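Local coordinates for protein succinate-semialdehyde dehydrogenase (NAD(P)(+)) (PDB 3RH9) that probably oxidises succinate semialdehyde to succinate with NAD(P)+ as cofactor, as a member of the aldehyde dehydrogenase family, at residues 400-405 against 429-434; 263-268 against 272-277; 294-299 against 304-309; 343-348 against 391-396. One frame throughout, in Å; residues are numbered along the deposited sequence.

Contact 1 of 4, residues 400-405 against 429-434; sequences RTEEEV and QRVAAG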
loop_
_atom_site.group_PDB
_atom_site.type_symbol
_atom_site.label_atom_id
_atom_site.label_comp_id
_atom_site.label_asym_id
_atom_site.label_seq_id
_atom_site.Cartn_x
_atom_site.Cartn_y
_atom_site.Cartn_z
ATOM N N ARG A 400 18.874 -1.349 -31.436
ATOM C CA ARG A 400 20.273 -0.907 -31.500
ATOM C C ARG A 400 20.792 -0.322 -30.171
ATOM O O ARG A 400 21.683 -0.889 -29.541
ATOM C CB ARG A 400 20.478 0.129 -32.616
ATOM C CG ARG A 400 19.761 -0.151 -33.919
ATOM C CD ARG A 400 20.645 -0.866 -34.902
ATOM N NE ARG A 400 21.858 -0.110 -35.207
ATOM C CZ ARG A 400 22.906 -0.622 -35.847
ATOM N NH1 ARG A 400 22.879 -1.885 -36.251
ATOM N NH2 ARG A 400 23.981 0.119 -36.076
ATOM N N THR A 401 20.236 0.811 -29.752
ATOM C CA THR A 401 20.804 1.566 -28.635
ATOM C C THR A 401 20.279 1.197 -27.248
ATOM O O THR A 401 19.171 0.697 -27.097
ATOM C CB THR A 401 20.582 3.073 -28.802
ATOM O OG1 THR A 401 19.226 3.391 -28.458
ATOM C CG2 THR A 401 20.858 3.488 -30.221
ATOM N N GLU A 402 21.091 1.481 -26.235
ATOM C CA GLU A 402 20.695 1.291 -24.845
ATOM C C GLU A 402 19.420 2.069 -24.523
ATOM O O GLU A 402 18.459 1.504 -24.017
ATOM C CB GLU A 402 21.820 1.723 -23.899
ATOM C CG GLU A 402 21.433 1.727 -22.429
ATOM C CD GLU A 402 22.583 2.130 -21.514
ATOM O OE1 GLU A 402 23.742 1.795 -21.837
ATOM O OE2 GLU A 402 22.327 2.772 -20.464
ATOM N N GLU A 403 19.418 3.364 -24.818
ATOM C CA GLU A 403 18.282 4.206 -24.477
ATOM C C GLU A 403 17.012 3.757 -25.193
ATOM O O GLU A 403 15.942 3.713 -24.597
ATOM C CB GLU A 403 18.579 5.686 -24.744
ATOM C CG GLU A 403 19.509 5.924 -25.933
ATOM C CD GLU A 403 20.978 5.626 -25.604
ATOM O OE1 GLU A 403 21.410 5.944 -24.464
ATOM O OE2 GLU A 403 21.695 5.081 -26.482
ATOM N N GLU A 404 17.141 3.408 -26.463
ATOM C CA GLU A 404 16.001 2.926 -27.233
ATOM C C GLU A 404 15.333 1.684 -26.619
ATOM O O GLU A 404 14.101 1.610 -26.563
ATOM C CB GLU A 404 16.425 2.626 -28.671
ATOM C CG GLU A 404 15.544 1.605 -29.374
ATOM C CD GLU A 404 16.102 1.170 -30.731
ATOM O OE1 GLU A 404 17.343 1.001 -30.855
ATOM O OE2 GLU A 404 15.290 0.990 -31.671
ATOM N N VAL A 405 16.140 0.720 -26.169
ATOM C CA VAL A 405 15.616 -0.537 -25.646
ATOM C C VAL A 405 15.033 -0.380 -24.248
ATOM O O VAL A 405 14.163 -1.153 -23.844
ATOM C CB VAL A 405 16.676 -1.669 -25.649
ATOM C CG1 VAL A 405 17.637 -1.518 -24.484
ATOM C CG2 VAL A 405 16.003 -3.039 -25.607
ATOM N N GLN A 429 23.714 -1.654 -15.261
ATOM C CA GLN A 429 23.190 -1.041 -14.056
ATOM C C GLN A 429 22.290 0.125 -14.384
ATOM O O GLN A 429 21.332 0.399 -13.656
ATOM C CB GLN A 429 24.316 -0.639 -13.117
ATOM C CG GLN A 429 24.973 -1.843 -12.467
ATOM C CD GLN A 429 25.936 -1.451 -11.372
ATOM O OE1 GLN A 429 27.101 -1.147 -11.634
ATOM N NE2 GLN A 429 25.454 -1.459 -10.125
ATOM N N ARG A 430 22.590 0.794 -15.495
ATOM C CA ARG A 430 21.753 1.874 -15.984
ATOM C C ARG A 430 20.442 1.306 -16.500
ATOM O O ARG A 430 19.400 1.953 -16.411
ATOM C CB ARG A 430 22.458 2.647 -17.090
ATOM C CG ARG A 430 23.634 3.496 -16.637
ATOM C CD ARG A 430 24.161 4.331 -17.800
ATOM N NE ARG A 430 24.504 3.469 -18.924
ATOM C CZ ARG A 430 25.746 3.122 -19.257
ATOM N NH1 ARG A 430 26.787 3.581 -18.570
ATOM N NH2 ARG A 430 25.948 2.317 -20.287
ATOM N N VAL A 431 20.487 0.090 -17.037
ATOM C CA VAL A 431 19.262 -0.534 -17.521
ATOM C C VAL A 431 18.336 -0.880 -16.352
ATOM O O VAL A 431 17.167 -0.487 -16.338
ATOM C CB VAL A 431 19.526 -1.777 -18.392
ATOM C CG1 VAL A 431 18.227 -2.249 -19.043
ATOM C CG2 VAL A 431 20.547 -1.452 -19.459
ATOM N N ALA A 432 18.847 -1.600 -15.363
ATOM C CA ALA A 432 18.038 -1.872 -14.197
ATOM C C ALA A 432 17.458 -0.565 -13.667
ATOM O O ALA A 432 16.267 -0.478 -13.386
ATOM C CB ALA A 432 18.841 -2.550 -13.142
ATOM N N ALA A 433 18.290 0.462 -13.541
ATOM C CA ALA A 433 17.808 1.725 -12.985
ATOM C C ALA A 433 16.649 2.367 -13.781
ATOM O O ALA A 433 15.716 2.938 -13.198
ATOM C CB ALA A 433 18.958 2.704 -12.808
ATOM N N GLY A 434 16.712 2.272 -15.105
ATOM C CA GLY A 434 15.764 2.970 -15.943
ATOM C C GLY A 434 14.535 2.137 -16.197
ATOM O O GLY A 434 13.485 2.652 -16.592
#
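Glu402 and Arg430 form a two-pronged salt bridge between helix 402-409 and helix 425-434, which lie over one face of the seven-stranded sheet in the catalytic domain of this aldehyde dehydrogenase. Arg430 grips the carboxylate side-on, using NE and one terminal nitrogen. Its NH2 donates to Glu402 OE1 at 2.7 Å, and its NE donates to Glu402 OE2 at 2.8 Å. Each oxygen accepts through its syn lone pair, and both bonds are nearly straight. The two flat groups are almost coplanar, 8° apart, so the pairing fixes the rotation of both. Glu402 reaches across as an extended chain with CG anti to the backbone N (chi1 173°), while Arg430 bends at chi3 to turn its guanidinium edge toward it. Below the charges, Glu402 CG rests on Val431 CG2 at 4.4 Å. Replacing Arg430 by alanine removes both donors, and the carboxylate of Glu402 would probably lose its two bonds and be freer to turn, leaving it the long, weak ion pair with Arg427. Arg430 also packs against Thr65 of the second subunit. Glu402 opens its helix right after the N-cap Thr401, where its negative charge would probably be welcome. Thr401 and Glu404 form a capping box: Glu404 N donates to Thr401 OG1 at 2.9 Å, and Glu404 OE1 accepts from Thr401 N at 3.1 Å. Val405 turns to the sheet and packs on Phe399 of strand 393-399, and Ala432 meets Val440 of strand 439-442.

Contact 2 of 4, residues 263-268 against 272-277; sequences FIVFDD and EAAADN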
loop_
_atom_site.group_PDB
_atom_site.type_symbol
_atom_site.label_atom_id
_atom_site.label_comp_id
_atom_site.label_asym_id
_atom_site.label_seq_id
_atom_site.Cartn_x
_atom_site.Cartn_y
_atom_site.Cartn_z
ATOM N N PHE A 263 12.803 -9.156 -22.084
ATOM C CA PHE A 263 14.026 -9.930 -21.855
ATOM C C PHE A 263 15.035 -9.428 -22.880
ATOM O O PHE A 263 14.902 -9.704 -24.069
ATOM C CB PHE A 263 13.716 -11.403 -22.064
ATOM C CG PHE A 263 14.864 -12.332 -21.791
ATOM C CD1 PHE A 263 15.893 -12.485 -22.712
ATOM C CD2 PHE A 263 14.882 -13.113 -20.648
ATOM C CE1 PHE A 263 16.945 -13.363 -22.468
ATOM C CE2 PHE A 263 15.937 -13.998 -20.413
ATOM C CZ PHE A 263 16.962 -14.119 -21.325
ATOM N N ILE A 264 16.023 -8.667 -22.421
ATOM C CA ILE A 264 16.852 -7.850 -23.306
ATOM C C ILE A 264 18.258 -8.413 -23.485
ATOM O O ILE A 264 18.908 -8.758 -22.501
ATOM C CB ILE A 264 16.953 -6.407 -22.761
ATOM C CG1 ILE A 264 15.565 -5.766 -22.693
ATOM C CG2 ILE A 264 17.883 -5.579 -23.621
ATOM C CD1 ILE A 264 15.544 -4.482 -21.938
ATOM N N VAL A 265 18.725 -8.498 -24.731
ATOM C CA VAL A 265 20.038 -9.085 -25.014
ATOM C C VAL A 265 20.992 -8.202 -25.825
ATOM O O VAL A 265 20.825 -8.031 -27.026
ATOM C CB VAL A 265 19.903 -10.418 -25.760
ATOM C CG1 VAL A 265 21.276 -11.026 -25.978
ATOM C CG2 VAL A 265 18.992 -11.378 -25.003
ATOM N N PHE A 266 22.020 -7.673 -25.181
ATOM C CA PHE A 266 22.972 -6.823 -25.891
ATOM C C PHE A 266 23.967 -7.581 -26.794
ATOM O O PHE A 266 24.184 -8.786 -26.621
ATOM C CB PHE A 266 23.672 -5.863 -24.921
ATOM C CG PHE A 266 22.819 -4.693 -24.544
ATOM C CD1 PHE A 266 22.792 -3.562 -25.328
ATOM C CD2 PHE A 266 21.993 -4.746 -23.439
ATOM C CE1 PHE A 266 21.989 -2.491 -24.995
ATOM C CE2 PHE A 266 21.184 -3.674 -23.106
ATOM C CZ PHE A 266 21.189 -2.550 -23.886
ATOM N N ASP A 267 24.527 -6.871 -27.776
ATOM C CA ASP A 267 25.513 -7.438 -28.709
ATOM C C ASP A 267 26.807 -7.900 -28.034
ATOM O O ASP A 267 27.537 -8.718 -28.578
ATOM C CB ASP A 267 25.846 -6.446 -29.828
ATOM C CG ASP A 267 26.176 -5.055 -29.307
ATOM O OD1 ASP A 267 26.142 -4.851 -28.070
ATOM O OD2 ASP A 267 26.466 -4.158 -30.139
ATOM N N ASP A 268 27.087 -7.371 -26.851
ATOM C CA ASP A 268 28.240 -7.812 -26.077
ATOM C C ASP A 268 27.883 -8.915 -25.060
ATOM O O ASP A 268 28.721 -9.348 -24.282
ATOM C CB ASP A 268 28.908 -6.610 -25.384
ATOM C CG ASP A 268 28.114 -6.105 -24.177
ATOM O OD1 ASP A 268 27.062 -6.702 -23.846
ATOM O OD2 ASP A 268 28.556 -5.107 -23.557
ATOM N N GLU A 272 25.311 -17.764 -25.339
ATOM C CA GLU A 272 24.978 -19.108 -24.895
ATOM C C GLU A 272 24.291 -19.052 -23.547
ATOM O O GLU A 272 23.335 -19.777 -23.299
ATOM C CB GLU A 272 26.230 -19.985 -24.823
ATOM C CG GLU A 272 26.767 -20.404 -26.195
ATOM C CD GLU A 272 25.847 -21.406 -26.920
ATOM O OE1 GLU A 272 25.458 -22.424 -26.284
ATOM O OE2 GLU A 272 25.526 -21.187 -28.120
ATOM N N ALA A 273 24.774 -18.175 -22.675
ATOM C CA ALA A 273 24.181 -18.034 -21.346
ATOM C C ALA A 273 22.771 -17.441 -21.418
ATOM O O ALA A 273 21.849 -17.930 -20.768
ATOM C CB ALA A 273 25.086 -17.197 -20.441
ATOM N N ALA A 274 22.607 -16.391 -22.212
ATOM C CA ALA A 274 21.295 -15.801 -22.419
ATOM C C ALA A 274 20.300 -16.812 -23.041
ATOM O O ALA A 274 19.156 -16.924 -22.613
ATOM C CB ALA A 274 21.416 -14.549 -23.275
ATOM N N ALA A 275 20.752 -17.555 -24.043
ATOM C CA ALA A 275 19.928 -18.574 -24.676
ATOM C C ALA A 275 19.499 -19.607 -23.650
ATOM O O ALA A 275 18.327 -19.975 -23.578
ATOM C CB ALA A 275 20.695 -19.240 -25.820
ATOM N N ASP A 276 20.466 -20.078 -22.868
ATOM C CA ASP A 276 20.199 -21.009 -21.782
ATOM C C ASP A 276 19.175 -20.422 -20.832
ATOM O O ASP A 276 18.194 -21.076 -20.470
ATOM C CB ASP A 276 21.479 -21.306 -21.001
ATOM C CG ASP A 276 22.276 -22.441 -21.597
ATOM O OD1 ASP A 276 22.054 -22.757 -22.788
ATOM O OD2 ASP A 276 23.124 -23.013 -20.872
ATOM N N ASN A 277 19.414 -19.185 -20.420
ATOM C CA ASN A 277 18.522 -18.530 -19.485
ATOM C C ASN A 277 17.124 -18.316 -20.048
ATOM O O ASN A 277 16.119 -18.508 -19.356
ATOM C CB ASN A 277 19.122 -17.212 -19.029
ATOM C CG ASN A 277 20.017 -17.382 -17.829
ATOM O OD1 ASN A 277 19.538 -17.518 -16.700
ATOM N ND2 ASN A 277 21.327 -17.375 -18.058
#
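Strand 263-265 and helix 272-277 run nearly antiparallel, at 165°, with their axes 10.2 Å apart and Val265 facing Ala274. This is the strand-to-helix half of a beta-alpha-beta unit that continues into strand 295-299. The contact is buried, and its apolar pair is Val265 with Ala274. Val265 CG2 meets the methyl CB of Ala274 at 4.3 Å. Phe263, two residues earlier on the strand, reaches Ala274 O and, a turn on in the helix, Asn277. Its ring swings out opposite its own amide nitrogen (chi1 -177°), which carries it from the strand to the helix backbone. There Phe263 CZ comes to 3.8 Å from Ala274 O, approaching obliquely, and also lies near CB of Asn277. The amide of Asn277 heads away from the strand. Its ND2 folds back on the helix and donates to Ala273 O at 2.8 Å, from the opposite face of that carbonyl to the helical bond of Asn277 N. Its OD1 accepts from Gly445 N, so both ends of the amide are held. Around the contact, Phe421 of the neighbouring strand 417-421 touches Phe263, Ala274 and Asn277, and Phe306 of helix 303-316 packs on Val265 and Ala274.

Contact 3 of 4, residues 294-299 against 304-309; sequences NRIFVH and DAFGQK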
loop_
_atom_site.group_PDB
_atom_site.type_symbol
_atom_site.label_atom_id
_atom_site.label_comp_id
_atom_site.label_asym_id
_atom_site.label_seq_id
_atom_site.Cartn_x
_atom_site.Cartn_y
_atom_site.Cartn_z
ATOM N N ASN A 294 8.145 -11.980 -22.170
ATOM C CA ASN A 294 7.048 -11.822 -23.108
ATOM C C ASN A 294 7.529 -11.130 -24.377
ATOM O O ASN A 294 7.062 -11.428 -25.478
ATOM C CB ASN A 294 5.878 -11.069 -22.472
ATOM C CG ASN A 294 4.633 -11.112 -23.324
ATOM O OD1 ASN A 294 4.181 -10.094 -23.839
ATOM N ND2 ASN A 294 4.088 -12.287 -23.499
ATOM N N ARG A 295 8.473 -10.211 -24.212
ATOM C CA ARG A 295 9.108 -9.525 -25.330
ATOM C C ARG A 295 10.610 -9.765 -25.260
ATOM O O ARG A 295 11.253 -9.418 -24.271
ATOM C CB ARG A 295 8.789 -8.033 -25.274
ATOM C CG ARG A 295 7.374 -7.714 -25.671
ATOM C CD ARG A 295 7.020 -6.303 -25.349
ATOM N NE ARG A 295 7.219 -6.033 -23.930
ATOM C CZ ARG A 295 7.486 -4.828 -23.439
ATOM N NH1 ARG A 295 7.584 -3.803 -24.268
ATOM N NH2 ARG A 295 7.669 -4.647 -22.132
ATOM N N ILE A 296 11.173 -10.394 -26.286
ATOM C CA ILE A 296 12.615 -10.636 -26.305
ATOM C C ILE A 296 13.280 -9.621 -27.215
ATOM O O ILE A 296 13.152 -9.683 -28.429
ATOM C CB ILE A 296 12.982 -12.070 -26.752
ATOM C CG1 ILE A 296 12.561 -13.111 -25.712
ATOM C CG2 ILE A 296 14.467 -12.184 -26.959
ATOM C CD1 ILE A 296 11.101 -13.362 -25.662
ATOM N N PHE A 297 13.966 -8.659 -26.617
ATOM C CA PHE A 297 14.667 -7.654 -27.389
ATOM C C PHE A 297 16.093 -8.117 -27.659
ATOM O O PHE A 297 16.855 -8.374 -26.731
ATOM C CB PHE A 297 14.679 -6.317 -26.652
ATOM C CG PHE A 297 13.341 -5.637 -26.604
ATOM C CD1 PHE A 297 12.485 -5.840 -25.532
ATOM C CD2 PHE A 297 12.944 -4.785 -27.622
ATOM C CE1 PHE A 297 11.256 -5.208 -25.475
ATOM C CE2 PHE A 297 11.721 -4.153 -27.574
ATOM C CZ PHE A 297 10.872 -4.366 -26.494
ATOM N N VAL A 298 16.449 -8.234 -28.934
ATOM C CA VAL A 298 17.795 -8.634 -29.298
ATOM C C VAL A 298 18.491 -7.613 -30.200
ATOM O O VAL A 298 17.901 -7.068 -31.138
ATOM C CB VAL A 298 17.815 -10.012 -29.945
ATOM C CG1 VAL A 298 19.240 -10.395 -30.294
ATOM C CG2 VAL A 298 17.215 -11.023 -28.995
ATOM N N HIS A 299 19.754 -7.360 -29.896
ATOM C CA HIS A 299 20.536 -6.429 -30.673
ATOM C C HIS A 299 20.777 -6.943 -32.098
ATOM O O HIS A 299 21.091 -8.114 -32.312
ATOM C CB HIS A 299 21.860 -6.154 -29.981
ATOM C CG HIS A 299 22.554 -4.943 -30.499
ATOM N ND1 HIS A 299 23.423 -4.986 -31.564
ATOM C CD2 HIS A 299 22.488 -3.647 -30.115
ATOM C CE1 HIS A 299 23.877 -3.770 -31.806
ATOM N NE2 HIS A 299 23.327 -2.939 -30.941
ATOM N N ASP A 304 20.462 -12.883 -35.533
ATOM C CA ASP A 304 20.499 -14.117 -36.318
ATOM C C ASP A 304 21.117 -15.281 -35.561
ATOM O O ASP A 304 20.543 -16.370 -35.489
ATOM C CB ASP A 304 21.277 -13.892 -37.605
ATOM C CG ASP A 304 20.443 -13.222 -38.666
ATOM O OD1 ASP A 304 19.202 -13.422 -38.622
ATOM O OD2 ASP A 304 21.022 -12.509 -39.533
ATOM N N ALA A 305 22.303 -15.044 -35.014
ATOM C CA ALA A 305 22.971 -16.047 -34.212
ATOM C C ALA A 305 22.094 -16.403 -33.019
ATOM O O ALA A 305 22.021 -17.561 -32.610
ATOM C CB ALA A 305 24.321 -15.541 -33.753
ATOM N N PHE A 306 21.410 -15.410 -32.465
ATOM C CA PHE A 306 20.608 -15.679 -31.286
ATOM C C PHE A 306 19.399 -16.571 -31.587
ATOM O O PHE A 306 19.116 -17.500 -30.830
ATOM C CB PHE A 306 20.199 -14.393 -30.549
ATOM C CG PHE A 306 19.622 -14.647 -29.176
ATOM C CD1 PHE A 306 20.406 -15.194 -28.170
ATOM C CD2 PHE A 306 18.299 -14.366 -28.899
ATOM C CE1 PHE A 306 19.879 -15.444 -26.912
ATOM C CE2 PHE A 306 17.773 -14.612 -27.642
ATOM C CZ PHE A 306 18.567 -15.149 -26.647
ATOM N N GLY A 307 18.699 -16.296 -32.683
ATOM C CA GLY A 307 17.557 -17.106 -33.063
ATOM C C GLY A 307 17.955 -18.553 -33.285
ATOM O O GLY A 307 17.271 -19.485 -32.856
ATOM N N GLN A 308 19.085 -18.730 -33.960
ATOM C CA GLN A 308 19.629 -20.048 -34.241
ATOM C C GLN A 308 19.770 -20.818 -32.945
ATOM O O GLN A 308 19.257 -21.934 -32.810
ATOM C CB GLN A 308 21.011 -19.916 -34.889
ATOM C CG GLN A 308 21.307 -20.958 -35.949
ATOM C CD GLN A 308 20.539 -20.668 -37.226
ATOM O OE1 GLN A 308 20.399 -19.506 -37.628
ATOM N NE2 GLN A 308 20.030 -21.721 -37.872
ATOM N N LYS A 309 20.476 -20.206 -31.996
ATOM C CA LYS A 309 20.690 -20.812 -30.691
ATOM C C LYS A 309 19.368 -21.178 -30.020
ATOM O O LYS A 309 19.256 -22.237 -29.386
ATOM C CB LYS A 309 21.514 -19.889 -29.795
ATOM C CG LYS A 309 23.000 -19.890 -30.091
ATOM C CD LYS A 309 23.689 -18.668 -29.498
ATOM C CE LYS A 309 25.209 -18.759 -29.644
ATOM N NZ LYS A 309 25.630 -19.596 -30.814
#
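The Phe306 ring is met obliquely along its CD2-CE2 side by two methyl groups, one from Val298 and one from Ile296. The ring comes from helix 303-316 and the methyls from strand 295-299, so this is a beta-alpha step of the alpha/beta catalytic domain, the strand running into the helix. A second flat group lies on the strand alone: the guanidinium of Arg295 has Phe297 CE1 over one face, 4.0 Å above its plane and offset toward the rim. Arg295 also makes a cation-pi contact with Tyr385, and its NH2 donates to the backbone oxygens of Asn260 and Gly409, so its buried charge is well provided for.

Phe306 is the one helix residue that carries the contact. A chi1 near 180° (-168°) swings its ring out from the helix toward the sheet. Ile296 CG2 reaches Phe306 CE2 at 4.2 Å, the two side chains crossing at about a right angle. Val298 lies nearer the base of the ring and crosses the Phe306 side chain at a slant. Other residues complete the buried pocket around the ring: Val265 from strand 262-265, and Ala274 and Leu278 from helix 271-283. Lys309, a turn further on, ties the two helices by a salt bridge to Glu272. Both methyls of Val298 take part: CG2 lies 3.5 Å from Phe306 CD2, and CG1 lies 4.1 Å from Phe306 CB.

Contact 4 of 4, residues 343-348 against 391-396; sequences RHLQDA and GPLVPM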
loop_
_atom_site.group_PDB
_atom_site.type_symbol
_atom_site.label_atom_id
_atom_site.label_comp_id
_atom_site.label_asym_id
_atom_site.label_seq_id
_atom_site.Cartn_x
_atom_site.Cartn_y
_atom_site.Cartn_z
ATOM N N ARG A 343 -3.803 -16.926 -31.431
ATOM C CA ARG A 343 -4.108 -15.642 -32.040
ATOM C C ARG A 343 -2.904 -14.686 -32.132
ATOM O O ARG A 343 -2.776 -13.938 -33.104
ATOM C CB ARG A 343 -5.280 -14.984 -31.307
ATOM C CG ARG A 343 -5.500 -13.568 -31.718
ATOM C CD ARG A 343 -6.702 -12.950 -31.069
ATOM N NE ARG A 343 -6.563 -12.729 -29.630
ATOM C CZ ARG A 343 -5.824 -11.771 -29.071
ATOM N NH1 ARG A 343 -5.098 -10.952 -29.818
ATOM N NH2 ARG A 343 -5.795 -11.646 -27.749
ATOM N N HIS A 344 -2.033 -14.717 -31.121
ATOM C CA HIS A 344 -0.787 -13.947 -31.127
ATOM C C HIS A 344 0.183 -14.525 -32.113
ATOM O O HIS A 344 1.007 -13.806 -32.668
ATOM C CB HIS A 344 -0.109 -13.953 -29.758
ATOM C CG HIS A 344 -0.765 -13.058 -28.757
ATOM N ND1 HIS A 344 -0.128 -12.632 -27.613
ATOM C CD2 HIS A 344 -1.999 -12.503 -28.732
ATOM C CE1 HIS A 344 -0.945 -11.859 -26.922
ATOM N NE2 HIS A 344 -2.085 -11.764 -27.578
ATOM N N LEU A 345 0.130 -15.831 -32.315
ATOM C CA LEU A 345 0.992 -16.404 -33.336
ATOM C C LEU A 345 0.511 -15.956 -34.731
ATOM O O LEU A 345 1.256 -15.381 -35.510
ATOM C CB LEU A 345 1.033 -17.918 -33.214
ATOM C CG LEU A 345 2.098 -18.563 -34.095
ATOM C CD1 LEU A 345 3.459 -17.960 -33.819
ATOM C CD2 LEU A 345 2.104 -20.062 -33.885
ATOM N N GLN A 346 -0.758 -16.189 -35.016
ATOM C CA GLN A 346 -1.344 -15.731 -36.252
ATOM C C GLN A 346 -1.060 -14.250 -36.522
ATOM O O GLN A 346 -0.702 -13.860 -37.642
ATOM C CB GLN A 346 -2.851 -15.975 -36.232
ATOM C CG GLN A 346 -3.454 -15.953 -37.613
ATOM C CD GLN A 346 -2.859 -17.027 -38.508
ATOM O OE1 GLN A 346 -3.055 -18.234 -38.283
ATOM N NE2 GLN A 346 -2.120 -16.598 -39.523
ATOM N N ASP A 347 -1.252 -13.422 -35.500
ATOM C CA ASP A 347 -1.157 -11.982 -35.675
ATOM C C ASP A 347 0.255 -11.601 -36.067
ATOM O O ASP A 347 0.460 -10.764 -36.939
ATOM C CB ASP A 347 -1.543 -11.263 -34.395
ATOM C CG ASP A 347 -1.342 -9.769 -34.486
ATOM O OD1 ASP A 347 -2.131 -9.088 -35.181
ATOM O OD2 ASP A 347 -0.398 -9.269 -33.841
ATOM N N ALA A 348 1.230 -12.230 -35.421
ATOM C CA ALA A 348 2.621 -11.965 -35.715
ATOM C C ALA A 348 2.966 -12.290 -37.173
ATOM O O ALA A 348 3.645 -11.511 -37.854
ATOM C CB ALA A 348 3.511 -12.751 -34.775
ATOM N N GLY A 391 1.849 -18.195 -22.900
ATOM C CA GLY A 391 1.987 -19.417 -23.662
ATOM C C GLY A 391 3.423 -19.573 -24.127
ATOM O O GLY A 391 4.241 -18.671 -23.945
ATOM N N PRO A 392 3.744 -20.728 -24.718
ATOM C CA PRO A 392 5.114 -21.075 -25.088
ATOM C C PRO A 392 5.555 -20.386 -26.362
ATOM O O PRO A 392 6.133 -21.036 -27.218
ATOM C CB PRO A 392 5.017 -22.571 -25.350
ATOM C CG PRO A 392 3.629 -22.737 -25.804
ATOM C CD PRO A 392 2.857 -21.887 -24.861
ATOM N N LEU A 393 5.312 -19.088 -26.467
ATOM C CA LEU A 393 5.672 -18.327 -27.650
ATOM C C LEU A 393 6.832 -17.397 -27.341
ATOM O O LEU A 393 6.847 -16.757 -26.287
ATOM C CB LEU A 393 4.473 -17.508 -28.097
ATOM C CG LEU A 393 4.651 -16.585 -29.293
ATOM C CD1 LEU A 393 5.264 -17.347 -30.476
ATOM C CD2 LEU A 393 3.299 -15.979 -29.650
ATOM N N VAL A 394 7.803 -17.308 -28.246
ATOM C CA VAL A 394 8.952 -16.440 -28.012
ATOM C C VAL A 394 9.081 -15.410 -29.117
ATOM O O VAL A 394 9.597 -15.720 -30.189
ATOM C CB VAL A 394 10.269 -17.237 -27.951
ATOM C CG1 VAL A 394 11.459 -16.279 -27.756
ATOM C CG2 VAL A 394 10.211 -18.307 -26.862
ATOM N N PRO A 395 8.606 -14.184 -28.871
ATOM C CA PRO A 395 8.612 -13.155 -29.919
ATOM C C PRO A 395 9.847 -12.239 -29.875
ATOM O O PRO A 395 10.139 -11.627 -28.846
ATOM C CB PRO A 395 7.324 -12.366 -29.644
ATOM C CG PRO A 395 6.586 -13.157 -28.580
ATOM C CD PRO A 395 7.663 -13.849 -27.803
HETATM N N MSE A 396 10.561 -12.153 -30.995
HETATM C CA MSE A 396 11.838 -11.459 -31.027
HETATM C C MSE A 396 11.761 -10.111 -31.736
HETATM O O MSE A 396 11.386 -10.034 -32.908
HETATM C CB MSE A 396 12.879 -12.333 -31.703
HETATM C CG MSE A 396 13.095 -13.683 -31.045
HETATM SE SE MSE A 396 14.762 -14.461 -31.723
HETATM C CE MSE A 396 14.480 -16.334 -31.348
#
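Leu393 brings the largest buried surface to this contact and sets its isobutyl end against two residues of helix 335-350, Leu345 and His344. The first torsion of Leu393 is fully extended (chi1 177°), and this sends both methyls from strand 393-399 toward the helix. One methyl meets a leucine: Leu393 CD1 lies 3.8 Å from Leu345 CD1, the two side chains slanting across each other with their branched ends in touch. The other methyl lies against the helix backbone, with Leu393 CD2 at 4.0 Å from His344 CB and at 4.1 Å from Leu345 N.

His344 touches the strand with its CB alone. Its ring leads away, and both ring nitrogens have partners there. ND1 is hydrogen-bonded to Thr389 OG1, and NE2 to Glu387 OE1, which also takes a salt bridge from Arg343. Bonds at both nitrogens fix the rotation of the buried ring, and they bind the helix to the loop that precedes the strand. Pro392, at the centre of an inverse gamma turn, leads the chain into the strand just before Leu393.

The contact is plain hydrophobic packing of a helix on the sheet of the catalytic domain. Leu345 and Leu393 both also touch Thr373 of the adjacent strand 373-376, and Leu345 reaches Val375 as well. The short helix 383-386 closes the side by His344, through Cys383 and Cys384.

How the contacts relate
The four contacts follow one another along the chain, and none nests or crosses. Contact 2 comes first and closes a short connection of three residues. Contact 3 closes one of four. Contact 4 spans 42 residues, and contact 1 follows directly in sequence, closing a loop of 23. All reach one sheet. Strands 262-265, 295-299 and 393-399 are neighbours in it, joined by probable hydrogen bonds such as Val265 N to Phe297 O and Ile296 N to Pro395 O. Contacts 2 and 3 pack helices on one face. Contacts 1 and 4 lie on the other, where Val405 meets Ile264 and Phe297.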